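Local coordinates for protein TbpB (Actinobacillus pleuropneumoniae, PDB 3HOL) that is a surface lipoprotein of the bacterial transferrin receptor that binds host transferrin and so serves iron acquisition, at residues A[83-89]-A[102-108]. Sequence-based numbering, arbitrary orientation.
Sequences YVRSGYV and YVYYKGN
Residues 83-89 and 102-108 form an antiparallel β-hairpin pairing within the five-stranded sheet beside the N-terminal β-barrel, consistent with the handle domain of the TbpB N-lobe. The strand axes run 4.7 Å apart at 175°, residues 84-89 and 102-107 extended. R85/K106, G87/Y104 and V89/Y102 are hydrogen-bonded pairs, each closed by two N–H···O bonds: R85 N–K106 O and K106 N–R85 O, both 2.8 Å; G87 N–Y104 O 3.1 Å and Y104 N–G87 O 3.2 Å; V89 N–Y102 O 2.9 Å and Y102 N–V89 O 2.8 Å. Alternating with them, V84/G107, S86/Y105 and Y88/V103 are non-hydrogen-bonded, with CA–CA distances of 4.0–4.3 Å. N108 N to Y83 O (2.9 Å) extends the ladder. V84, S86, V103 and Y105 face barrel strands 231-239 and 257-265, where S86 OG hydrogen-bonds S262 OG. On the other face, Y104 (chi1 p) lays its ring over the G87 backbone, bringing CE2 to 4.3 Å from V89 CG2. A water bridges Y104 OH (2.8 Å) and Y88 O (2.9 Å). Fully extended, R85 reaches the carbonyls of L57 and K75; K106 NZ meets those of N54, N56 and D59. G87, at phi/psi 161/−148, leaves no room for a CB, and Y104 supplies the missing cover, a cross-strand aromatic rescue of glycine. Backbone bonds thus set the register, while the two cationic side chains tie this face to carbonyls of flanking segments.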
loop_
_atom_site.group_PDB
_atom_site.type_symbol
_atom_site.label_atom_id
_atom_site.label_comp_id
_atom_site.label_asym_id
_atom_site.label_seq_id
_atom_site.Cartn_x
_atom_site.Cartn_y
_atom_site.Cartn_z
ATOM N N TYR A 83 -1.099 -14.263 -0.848
ATOM C CA TYR A 83 -1.099 -12.812 -1.130
ATOM C C TYR A 83 0.112 -12.382 -1.939
ATOM O O TYR A 83 0.143 -11.239 -2.389
ATOM C CB TYR A 83 -1.077 -12.019 0.202
ATOM C CG TYR A 83 -2.286 -12.333 1.042
ATOM C CD1 TYR A 83 -3.556 -11.870 0.645
ATOM C CD2 TYR A 83 -2.178 -13.073 2.226
ATOM C CE1 TYR A 83 -4.707 -12.144 1.392
ATOM C CE2 TYR A 83 -3.317 -13.350 3.003
ATOM C CZ TYR A 83 -4.590 -12.881 2.574
ATOM O OH TYR A 83 -5.743 -13.136 3.310
ATOM N N VAL A 84 1.130 -13.236 -2.081
ATOM C CA VAL A 84 2.339 -12.807 -2.813
ATOM C C VAL A 84 2.788 -13.867 -3.836
ATOM O O VAL A 84 2.397 -15.024 -3.736
ATOM C CB VAL A 84 3.522 -12.476 -1.845
ATOM C CG1 VAL A 84 3.124 -11.417 -0.843
ATOM C CG2 VAL A 84 4.053 -13.754 -1.090
ATOM N N ARG A 85 3.597 -13.479 -4.814
ATOM C CA ARG A 85 4.226 -14.476 -5.718
ATOM C C ARG A 85 5.479 -13.858 -6.297
ATOM O O ARG A 85 5.451 -12.713 -6.760
ATOM C CB ARG A 85 3.283 -14.853 -6.895
ATOM C CG ARG A 85 3.870 -15.947 -7.803
ATOM C CD ARG A 85 2.885 -16.384 -8.914
ATOM N NE ARG A 85 3.401 -17.547 -9.682
ATOM C CZ ARG A 85 2.697 -18.225 -10.593
ATOM N NH1 ARG A 85 1.409 -17.894 -10.830
ATOM N NH2 ARG A 85 3.262 -19.263 -11.237
ATOM N N SER A 86 6.573 -14.598 -6.299
ATOM C CA SER A 86 7.755 -14.156 -7.015
ATOM C C SER A 86 8.258 -15.330 -7.870
ATOM O O SER A 86 7.878 -16.506 -7.657
ATOM C CB SER A 86 8.816 -13.664 -6.015
ATOM O OG SER A 86 9.180 -14.745 -5.152
ATOM N N GLY A 87 9.077 -15.036 -8.870
ATOM C CA GLY A 87 9.601 -16.121 -9.728
ATOM C C GLY A 87 10.119 -15.592 -11.047
ATOM O O GLY A 87 10.670 -14.483 -11.118
ATOM N N TYR A 88 9.979 -16.407 -12.074
ATOM C CA TYR A 88 10.506 -16.038 -13.378
ATOM C C TYR A 88 9.574 -16.605 -14.454
ATOM O O TYR A 88 8.750 -17.488 -14.176
ATOM C CB TYR A 88 11.933 -16.608 -13.546
ATOM C CG TYR A 88 12.064 -18.087 -13.167
ATOM C CD1 TYR A 88 11.599 -19.113 -14.027
ATOM C CD2 TYR A 88 12.622 -18.457 -11.935
ATOM C CE1 TYR A 88 11.689 -20.470 -13.639
ATOM C CE2 TYR A 88 12.749 -19.819 -11.556
ATOM C CZ TYR A 88 12.288 -20.793 -12.421
ATOM O OH TYR A 88 12.423 -22.081 -12.044
ATOM N N VAL A 89 9.724 -16.086 -15.668
ATOM C CA VAL A 89 9.003 -16.523 -16.850
ATOM C C VAL A 89 10.137 -16.534 -17.881
ATOM O O VAL A 89 10.569 -15.481 -18.325
ATOM C CB VAL A 89 7.887 -15.491 -17.261
ATOM C CG1 VAL A 89 7.239 -15.830 -18.645
ATOM C CG2 VAL A 89 6.818 -15.414 -16.212
ATOM N N TYR A 102 11.782 -12.954 -18.005
ATOM C CA TYR A 102 11.553 -11.941 -16.988
ATOM C C TYR A 102 11.636 -12.524 -15.588
ATOM O O TYR A 102 11.384 -13.723 -15.388
ATOM C CB TYR A 102 10.160 -11.297 -17.159
ATOM C CG TYR A 102 9.937 -10.696 -18.527
ATOM C CD1 TYR A 102 10.212 -9.353 -18.749
ATOM C CD2 TYR A 102 9.474 -11.481 -19.606
ATOM C CE1 TYR A 102 10.032 -8.790 -19.994
ATOM C CE2 TYR A 102 9.308 -10.912 -20.879
ATOM C CZ TYR A 102 9.581 -9.570 -21.043
ATOM O OH TYR A 102 9.446 -8.970 -22.279
ATOM N N VAL A 103 11.971 -11.654 -14.636
ATOM C CA VAL A 103 12.005 -11.992 -13.186
ATOM C C VAL A 103 11.113 -10.944 -12.499
ATOM O O VAL A 103 11.172 -9.731 -12.843
ATOM C CB VAL A 103 13.458 -11.982 -12.649
ATOM C CG1 VAL A 103 13.520 -12.301 -11.112
ATOM C CG2 VAL A 103 14.345 -13.022 -13.452
ATOM N N TYR A 104 10.287 -11.384 -11.545
ATOM C CA TYR A 104 9.285 -10.484 -10.938
ATOM C C TYR A 104 8.923 -10.851 -9.490
ATOM O O TYR A 104 9.189 -11.977 -9.007
ATOM C CB TYR A 104 8.010 -10.523 -11.787
ATOM C CG TYR A 104 7.266 -11.830 -11.615
ATOM C CD1 TYR A 104 6.207 -11.934 -10.692
ATOM C CD2 TYR A 104 7.658 -12.971 -12.305
ATOM C CE1 TYR A 104 5.564 -13.142 -10.480
ATOM C CE2 TYR A 104 7.004 -14.169 -12.119
ATOM C CZ TYR A 104 5.973 -14.247 -11.181
ATOM O OH TYR A 104 5.312 -15.430 -10.970
ATOM N N TYR A 105 8.342 -9.897 -8.778
ATOM C CA TYR A 105 7.480 -10.250 -7.626
ATOM C C TYR A 105 6.221 -9.446 -7.721
ATOM O O TYR A 105 6.222 -8.345 -8.304
ATOM C CB TYR A 105 8.158 -9.961 -6.285
ATOM C CG TYR A 105 8.092 -8.499 -5.799
ATOM C CD1 TYR A 105 7.058 -8.057 -4.944
ATOM C CD2 TYR A 105 9.103 -7.591 -6.135
ATOM C CE1 TYR A 105 6.993 -6.709 -4.493
ATOM C CE2 TYR A 105 9.080 -6.245 -5.657
ATOM C CZ TYR A 105 8.012 -5.835 -4.818
ATOM O OH TYR A 105 7.950 -4.553 -4.368
ATOM N N LYS A 106 5.157 -9.946 -7.078
ATOM C CA LYS A 106 3.968 -9.145 -6.886
ATOM C C LYS A 106 3.197 -9.615 -5.662
ATOM O O LYS A 106 3.467 -10.704 -5.111
ATOM C CB LYS A 106 3.065 -9.235 -8.121
ATOM C CG LYS A 106 2.621 -10.709 -8.407
ATOM C CD LYS A 106 1.348 -10.791 -9.250
ATOM C CE LYS A 106 1.560 -10.423 -10.670
ATOM N NZ LYS A 106 0.231 -10.318 -11.401
ATOM N N GLY A 107 2.265 -8.776 -5.233
ATOM C CA GLY A 107 1.361 -9.086 -4.117
ATOM C C GLY A 107 0.044 -8.346 -4.224
ATOM O O GLY A 107 -0.075 -7.359 -4.965
ATOM N N ASN A 108 -0.956 -8.794 -3.463
ATOM C CA ASN A 108 -2.176 -8.018 -3.335
ATOM C C ASN A 108 -2.506 -7.860 -1.860
ATOM O O ASN A 108 -1.909 -8.536 -1.014
ATOM C CB ASN A 108 -3.350 -8.710 -4.057
ATOM C CG ASN A 108 -3.615 -10.104 -3.527
ATOM O OD1 ASN A 108 -4.061 -10.271 -2.404
ATOM N ND2 ASN A 108 -3.329 -11.124 -4.349
HETATM O O HOH W 1 6.709 -17.565 -12.125
#